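Local structure of MHC class I-like protein MILL2 (Mus musculus, 6A97) at residues N76-R81 with L190-N195; G129-G134 with T176-I181; V217-R222 with P274-N279. The protein binds heparan sulfate proteoglycans on the surface of fibroblasts and belongs to the MHC class I family. All coordinates share one frame; numbering follows the deposited sequence.

Contact 1 of 3, residues N76-R81 with L190-N195; sequences NETCAR and LASLRN
Ser192 OG is gripped by two partners, a water that links it to Arg81 and, within its own helix, the carbonyl oxygen of Arg188. The water lies 2.8 Å from Ser192 OG and accepts a short hydrogen bond from Arg81 NH2, 2.6 Å from the water oxygen, so the bridge replaces a direct bond: Arg81 NH2 and Ser192 OG are 4.1 Å apart. The water sits at the edge of the guanidinium group and in its plane. Arg81 brings this edge across by running extended from the backbone, CG anti to N, and then bending at chi3 (58°), which turns the guanidinium toward the opposing serine. Beside the bridge lies a methyl touch. With OG1 beside the backbone N (chi1 -66°), Thr78 CG2 falls anti to that nitrogen and meets Ser192 CB at 4.0 Å, while OG1 of the same threonine is tied back to the carbonyl oxygen of Gly74. With little surface buried, and with only three residues touching, the contact is a light one at the protein surface, part water and part methyl. It forms where the first turns of helix 75-96 draw close to the last turns of helix 171-193, the two long helices that border the groove of a class I fold, while Cys79 anchors the former to strand 66-68 through its disulfide with Cys68.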
# COMPACT_ATOMS: atom_id res chain seq x y z
N ASN A 76 29.66 1.08 -19.91
CA ASN A 76 29.82 0.53 -21.25
C ASN A 76 30.76 -0.68 -21.29
O ASN A 76 30.53 -1.63 -22.03
CB ASN A 76 30.33 1.61 -22.21
CG ASN A 76 29.30 2.70 -22.44
OD1 ASN A 76 28.11 2.51 -22.21
ND2 ASN A 76 29.76 3.85 -22.91
N GLU A 77 31.82 -0.63 -20.49
CA GLU A 77 32.74 -1.76 -20.39
C GLU A 77 32.06 -2.95 -19.72
O GLU A 77 32.24 -4.10 -20.12
CB GLU A 77 34.00 -1.36 -19.62
CG GLU A 77 35.04 -2.46 -19.52
CD GLU A 77 36.26 -2.04 -18.72
OE1 GLU A 77 36.68 -0.87 -18.83
OE2 GLU A 77 36.81 -2.88 -17.98
N THR A 78 31.26 -2.65 -18.70
CA THR A 78 30.52 -3.68 -17.98
C THR A 78 29.55 -4.40 -18.91
O THR A 78 29.40 -5.62 -18.83
CB THR A 78 29.74 -3.07 -16.79
OG1 THR A 78 30.67 -2.57 -15.82
CG2 THR A 78 28.85 -4.11 -16.12
N CYS A 79 28.91 -3.64 -19.79
CA CYS A 79 27.99 -4.22 -20.75
C CYS A 79 28.72 -5.10 -21.75
O CYS A 79 28.23 -6.16 -22.14
CB CYS A 79 27.21 -3.12 -21.49
SG CYS A 79 25.83 -2.45 -20.52
N ALA A 80 29.90 -4.66 -22.19
CA ALA A 80 30.71 -5.45 -23.10
C ALA A 80 31.01 -6.82 -22.48
O ALA A 80 30.79 -7.85 -23.10
CB ALA A 80 32.00 -4.72 -23.43
N ARG A 81 31.48 -6.80 -21.24
CA ARG A 81 31.82 -8.02 -20.53
C ARG A 81 30.60 -8.90 -20.29
O ARG A 81 30.61 -10.09 -20.60
CB ARG A 81 32.47 -7.69 -19.18
CG ARG A 81 32.76 -8.91 -18.32
CD ARG A 81 33.49 -8.55 -17.03
NE ARG A 81 32.74 -7.60 -16.22
CZ ARG A 81 33.02 -6.30 -16.14
NH1 ARG A 81 34.04 -5.80 -16.82
NH2 ARG A 81 32.28 -5.50 -15.38
N LEU A 190 25.80 -7.82 -8.68
CA LEU A 190 25.53 -6.93 -7.55
C LEU A 190 26.67 -5.94 -7.32
O LEU A 190 26.43 -4.80 -6.92
CB LEU A 190 25.28 -7.74 -6.28
CG LEU A 190 23.91 -8.40 -6.18
CD1 LEU A 190 23.81 -9.31 -4.96
CD2 LEU A 190 22.81 -7.34 -6.16
N ALA A 191 27.89 -6.38 -7.57
CA ALA A 191 29.06 -5.51 -7.44
C ALA A 191 29.01 -4.39 -8.48
O ALA A 191 29.23 -3.22 -8.16
CB ALA A 191 30.34 -6.31 -7.58
N SER A 192 28.71 -4.75 -9.72
CA SER A 192 28.62 -3.79 -10.81
C SER A 192 27.43 -2.84 -10.65
O SER A 192 27.39 -1.78 -11.27
CB SER A 192 28.51 -4.52 -12.15
OG SER A 192 29.59 -5.43 -12.33
N LEU A 193 26.48 -3.23 -9.81
CA LEU A 193 25.28 -2.43 -9.60
C LEU A 193 25.45 -1.43 -8.47
O LEU A 193 24.85 -0.35 -8.52
CB LEU A 193 24.08 -3.34 -9.31
CG LEU A 193 23.02 -3.48 -10.42
CD1 LEU A 193 23.51 -4.41 -11.52
CD2 LEU A 193 21.69 -3.96 -9.86
N ARG A 194 26.27 -1.78 -7.48
CA ARG A 194 26.47 -0.98 -6.27
C ARG A 194 26.59 0.52 -6.53
O ARG A 194 26.10 1.33 -5.74
CB ARG A 194 27.72 -1.46 -5.53
N ASN A 195 27.23 0.88 -7.64
CA ASN A 195 27.30 2.26 -8.10
C ASN A 195 25.92 2.87 -8.28
O ASN A 195 25.51 3.16 -9.41
CB ASN A 195 28.06 2.32 -9.43
CG ASN A 195 29.14 1.29 -9.51
OD1 ASN A 195 29.52 0.70 -8.48
ND2 ASN A 195 29.62 1.00 -10.71
O HOH W 1 30.91 -7.22 -14.03

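Contact 2 of 3, residues G129-G134 with T176-I181; sequences GFWHLG and TFLDDI
Apolar packing of a helix on the floor beneath it defines this contact, in which Leu178 of the alpha-2 helix rests on strand 127-135 of the eight-stranded sheet. The two segments run roughly antiparallel, at 150° between their directions, and their axes approach to 8.1 Å. Leu178 supplies most of the helix side. With CG anti to the carbonyl carbon (chi1 -66°), its branched end is carried to the strand, where the two methyls spread over the backbone: Leu178 CD2 lies 3.5 Å from Phe130 O, while CD1 reaches Trp131 CB at 4.2 Å. The Trp131 ring is met obliquely by CD2. Close approach is possible because Gly129 carries no side chain, and its CA comes within 5.2 Å of Leu178 CA. The strand alternates in the usual way, with Trp131 CB directed toward the helix and Phe130 CB directed away from it. The helix widens here into a pi-type turn, where Thr176 O accepts from both Asp180 N, at 2.8 Å, and Ile181 N, at 3.1 Å. Just beyond this turn Cys182 forms a disulfide with Cys119 of strand 113-121, the bond between alpha-2 helix and sheet familiar from class I molecules. Around the contact, Trp131 packs against Leu93 and Met96 of helix 75-96 and makes a T-shaped stack with Trp150 of strand 149-152, and Phe177 settles on Leu117 of strand 113-121, one of the two neighbours of strand 127-135 in the sheet.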
# COMPACT_ATOMS: atom_id res chain seq x y z
N GLY A 129 17.69 -21.76 -5.05
CA GLY A 129 17.53 -21.81 -6.50
C GLY A 129 16.14 -22.26 -6.93
O GLY A 129 15.40 -22.86 -6.16
N PHE A 130 15.79 -21.95 -8.18
CA PHE A 130 14.50 -22.36 -8.73
C PHE A 130 14.58 -22.52 -10.24
O PHE A 130 15.42 -21.89 -10.90
CB PHE A 130 13.40 -21.36 -8.36
CG PHE A 130 13.62 -19.97 -8.91
CD1 PHE A 130 14.36 -19.04 -8.20
CD2 PHE A 130 13.06 -19.60 -10.12
CE1 PHE A 130 14.56 -17.76 -8.71
CE2 PHE A 130 13.25 -18.33 -10.63
CZ PHE A 130 14.01 -17.41 -9.92
N TRP A 131 13.72 -23.37 -10.79
CA TRP A 131 13.65 -23.55 -12.24
C TRP A 131 12.28 -24.11 -12.63
O TRP A 131 11.93 -25.24 -12.28
CB TRP A 131 14.76 -24.48 -12.72
CG TRP A 131 14.97 -24.50 -14.21
CD1 TRP A 131 14.02 -24.32 -15.17
CD2 TRP A 131 16.21 -24.71 -14.90
NE1 TRP A 131 14.59 -24.40 -16.42
CE2 TRP A 131 15.93 -24.64 -16.28
CE3 TRP A 131 17.52 -24.94 -14.48
CZ2 TRP A 131 16.92 -24.81 -17.25
CZ3 TRP A 131 18.51 -25.11 -15.45
CH2 TRP A 131 18.20 -25.04 -16.82
N HIS A 132 11.51 -23.31 -13.36
CA HIS A 132 10.19 -23.71 -13.83
C HIS A 132 10.09 -23.63 -15.35
O HIS A 132 10.68 -22.74 -15.96
CB HIS A 132 9.09 -22.84 -13.21
CG HIS A 132 9.20 -22.69 -11.72
ND1 HIS A 132 8.65 -23.60 -10.84
CD2 HIS A 132 9.78 -21.73 -10.96
CE1 HIS A 132 8.90 -23.21 -9.60
NE2 HIS A 132 9.58 -22.08 -9.65
N LEU A 133 9.36 -24.56 -15.95
CA LEU A 133 9.05 -24.48 -17.37
C LEU A 133 7.55 -24.26 -17.54
O LEU A 133 6.74 -24.74 -16.75
CB LEU A 133 9.48 -25.75 -18.11
CG LEU A 133 10.95 -26.16 -18.05
CD1 LEU A 133 11.15 -27.48 -18.75
CD2 LEU A 133 11.81 -25.09 -18.69
N GLY A 134 7.20 -23.53 -18.59
CA GLY A 134 5.81 -23.27 -18.91
C GLY A 134 5.55 -23.62 -20.36
O GLY A 134 6.39 -23.38 -21.22
N THR A 176 24.25 -27.73 -10.44
CA THR A 176 25.49 -26.97 -10.48
C THR A 176 25.19 -25.54 -10.91
O THR A 176 25.69 -24.58 -10.31
CB THR A 176 26.54 -27.58 -11.43
OG1 THR A 176 26.03 -27.60 -12.77
CG2 THR A 176 26.91 -28.99 -11.00
N PHE A 177 24.34 -25.40 -11.92
CA PHE A 177 23.97 -24.07 -12.40
C PHE A 177 23.25 -23.26 -11.32
O PHE A 177 23.57 -22.09 -11.10
CB PHE A 177 23.10 -24.16 -13.65
CG PHE A 177 22.84 -22.82 -14.29
CD1 PHE A 177 23.75 -22.28 -15.18
CD2 PHE A 177 21.70 -22.10 -13.98
CE1 PHE A 177 23.52 -21.05 -15.77
CE2 PHE A 177 21.47 -20.86 -14.56
CZ PHE A 177 22.38 -20.34 -15.45
N LEU A 178 22.28 -23.87 -10.64
CA LEU A 178 21.50 -23.14 -9.65
C LEU A 178 22.25 -22.90 -8.34
O LEU A 178 22.05 -21.88 -7.69
CB LEU A 178 20.19 -23.87 -9.35
CG LEU A 178 19.16 -23.96 -10.48
CD1 LEU A 178 17.91 -24.65 -9.98
CD2 LEU A 178 18.84 -22.57 -11.02
N ASP A 179 23.11 -23.84 -7.96
CA ASP A 179 23.80 -23.75 -6.67
C ASP A 179 25.16 -23.07 -6.76
O ASP A 179 25.62 -22.49 -5.78
CB ASP A 179 23.98 -25.15 -6.06
CG ASP A 179 22.66 -25.85 -5.79
OD1 ASP A 179 21.62 -25.34 -6.25
OD2 ASP A 179 22.68 -26.91 -5.13
N ASP A 180 25.80 -23.14 -7.92
CA ASP A 180 27.16 -22.61 -8.05
C ASP A 180 27.27 -21.45 -9.05
O ASP A 180 27.81 -20.40 -8.72
CB ASP A 180 28.13 -23.72 -8.45
CG ASP A 180 28.11 -24.89 -7.48
OD1 ASP A 180 27.75 -24.68 -6.30
OD2 ASP A 180 28.46 -26.01 -7.90
N ILE A 181 26.77 -21.66 -10.26
CA ILE A 181 26.98 -20.70 -11.34
C ILE A 181 26.11 -19.45 -11.18
O ILE A 181 26.63 -18.33 -11.16
CB ILE A 181 26.71 -21.32 -12.73
CG1 ILE A 181 27.86 -22.25 -13.14
CG2 ILE A 181 26.59 -20.25 -13.79
CD1 ILE A 181 27.87 -23.60 -12.45

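Contact 3 of 3, residues V217-R222 with P274-N279; sequences VTLTCR and PQFSCN
Cys221 and Cys278 form the tight part of this contact, a disulfide with SG atoms 2.0 Å apart, whereas Thr220, Ser277 and Arg222, on the other side of the strands, are partly exposed. The bond is a left-handed one, with a torsion of -78° about the sulfurs. In both cysteines SG stands anti to the backbone N, chi1 178° in Cys221, which carries both sulfurs into the space between the strands. Cys221 CB and Cys278 CB come to 3.5 Å. The CA atoms of this pair are 6.4 Å apart; those of Leu219 and Phe276, two residues earlier on each strand, have opened to 8.7 Å. Side chains fill the wider interval. Leu219 CD1 meets Phe276 CB at 3.8 Å and approaches the ring obliquely, the two side chains crossing at about a right angle. This is the core of an immunoglobulin C1-set domain, the alpha-3 domain, where the canonical disulfide pins strand B (217-226) of one sheet to strand F (276-282) of the other. Trp235, on strand 231-237, packs against both Leu219 and Cys221, as the core tryptophan does in many immunoglobulin domains. On the looser side, Thr220 OG1 is hydrogen-bonded to Ser265 OG, and Ser277, whose CB is directed away from the opposing strand, bonds through OG to Thr290 OG1. The CB of Arg222 is also directed away, and Arg222 NH2 bonds both to Gln261 OE1 and to the backbone of a chain of another protein.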
# COMPACT_ATOMS: atom_id res chain seq x y z
N VAL A 217 -17.84 12.88 -8.31
CA VAL A 217 -16.51 13.39 -8.58
C VAL A 217 -15.52 12.26 -8.41
O VAL A 217 -15.45 11.65 -7.34
CB VAL A 217 -16.13 14.56 -7.65
CG1 VAL A 217 -14.66 14.92 -7.84
CG2 VAL A 217 -17.03 15.77 -7.92
N THR A 218 -14.77 11.95 -9.45
CA THR A 218 -13.74 10.93 -9.36
C THR A 218 -12.43 11.54 -8.87
O THR A 218 -11.86 12.41 -9.53
CB THR A 218 -13.52 10.21 -10.70
OG1 THR A 218 -14.72 9.55 -11.10
CG2 THR A 218 -12.40 9.19 -10.58
N LEU A 219 -11.98 11.10 -7.70
CA LEU A 219 -10.70 11.53 -7.15
C LEU A 219 -9.63 10.54 -7.55
O LEU A 219 -9.75 9.35 -7.27
CB LEU A 219 -10.77 11.66 -5.63
CG LEU A 219 -11.81 12.62 -5.05
CD1 LEU A 219 -11.83 12.54 -3.52
CD2 LEU A 219 -11.54 14.03 -5.50
N THR A 220 -8.57 11.01 -8.19
CA THR A 220 -7.50 10.12 -8.60
C THR A 220 -6.18 10.50 -7.95
O THR A 220 -5.71 11.63 -8.08
CB THR A 220 -7.33 10.10 -10.12
OG1 THR A 220 -8.56 9.68 -10.73
CG2 THR A 220 -6.21 9.15 -10.53
N CYS A 221 -5.60 9.54 -7.24
CA CYS A 221 -4.31 9.73 -6.62
C CYS A 221 -3.23 8.99 -7.41
O CYS A 221 -3.36 7.80 -7.67
CB CYS A 221 -4.33 9.23 -5.18
SG CYS A 221 -2.76 9.36 -4.34
N ARG A 222 -2.18 9.71 -7.81
CA ARG A 222 -1.06 9.09 -8.52
C ARG A 222 0.25 9.30 -7.78
O ARG A 222 0.53 10.40 -7.31
CB ARG A 222 -0.94 9.64 -9.94
CG ARG A 222 -2.14 9.35 -10.83
CD ARG A 222 -1.97 10.01 -12.19
NE ARG A 222 -0.92 9.35 -12.97
CZ ARG A 222 -0.52 9.74 -14.18
NH1 ARG A 222 -1.08 10.79 -14.77
NH2 ARG A 222 0.43 9.06 -14.81
N PRO A 274 -12.83 17.73 0.24
CA PRO A 274 -11.98 18.03 1.41
C PRO A 274 -11.88 16.90 2.44
O PRO A 274 -10.90 16.86 3.18
CB PRO A 274 -12.67 19.25 2.03
CG PRO A 274 -13.29 19.94 0.88
CD PRO A 274 -13.75 18.85 -0.05
N GLN A 275 -12.86 16.01 2.49
CA GLN A 275 -12.86 14.92 3.47
C GLN A 275 -11.84 13.84 3.15
O GLN A 275 -11.54 13.00 4.00
CB GLN A 275 -14.24 14.29 3.56
CG GLN A 275 -15.35 15.24 3.97
CD GLN A 275 -16.70 14.55 4.03
OE1 GLN A 275 -16.81 13.41 4.50
NE2 GLN A 275 -17.73 15.23 3.55
N PHE A 276 -11.30 13.84 1.93
CA PHE A 276 -10.50 12.71 1.47
C PHE A 276 -9.03 13.05 1.27
O PHE A 276 -8.69 14.06 0.65
CB PHE A 276 -11.09 12.14 0.18
CG PHE A 276 -12.44 11.49 0.37
CD1 PHE A 276 -13.59 12.25 0.33
CD2 PHE A 276 -12.54 10.13 0.60
CE1 PHE A 276 -14.83 11.66 0.51
CE2 PHE A 276 -13.77 9.53 0.77
CZ PHE A 276 -14.92 10.30 0.74
N SER A 277 -8.15 12.20 1.79
CA SER A 277 -6.71 12.37 1.62
C SER A 277 -6.10 11.07 1.10
O SER A 277 -6.55 9.98 1.45
CB SER A 277 -6.05 12.77 2.94
OG SER A 277 -6.67 13.92 3.48
N CYS A 278 -5.08 11.21 0.25
CA CYS A 278 -4.35 10.05 -0.26
C CYS A 278 -3.00 9.92 0.43
O CYS A 278 -2.25 10.89 0.53
CB CYS A 278 -4.15 10.17 -1.77
SG CYS A 278 -3.33 8.72 -2.49
N ASN A 279 -2.68 8.72 0.90
CA ASN A 279 -1.43 8.50 1.61
C ASN A 279 -0.56 7.45 0.92
O ASN A 279 -0.97 6.30 0.76
CB ASN A 279 -1.71 8.09 3.06
CG ASN A 279 -0.44 7.95 3.89
OD1 ASN A 279 -0.43 7.24 4.90
ND2 ASN A 279 0.62 8.64 3.47

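Overall arrangement
From the N terminus the chain first lays down the alpha-1 half of the sheet and enters helix 75-96, where contact 1 opens. It then builds the alpha-2 strands, and contact 2, between 129-134 and 176-181, opens and closes inside the loop that contact 1 completes at 190-195. Both use helix 171-193: contact 2 seats its N-terminal half on the floor, and contact 1 brings its end to the other groove helix, the centres of the two contacts being about 23 Å apart. Contact 3 follows in series, closing its own loop within the alpha-3 domain and joining its two sheets. Its centre lies about 42 Å from that of contact 1 and 45 Å from that of contact 2.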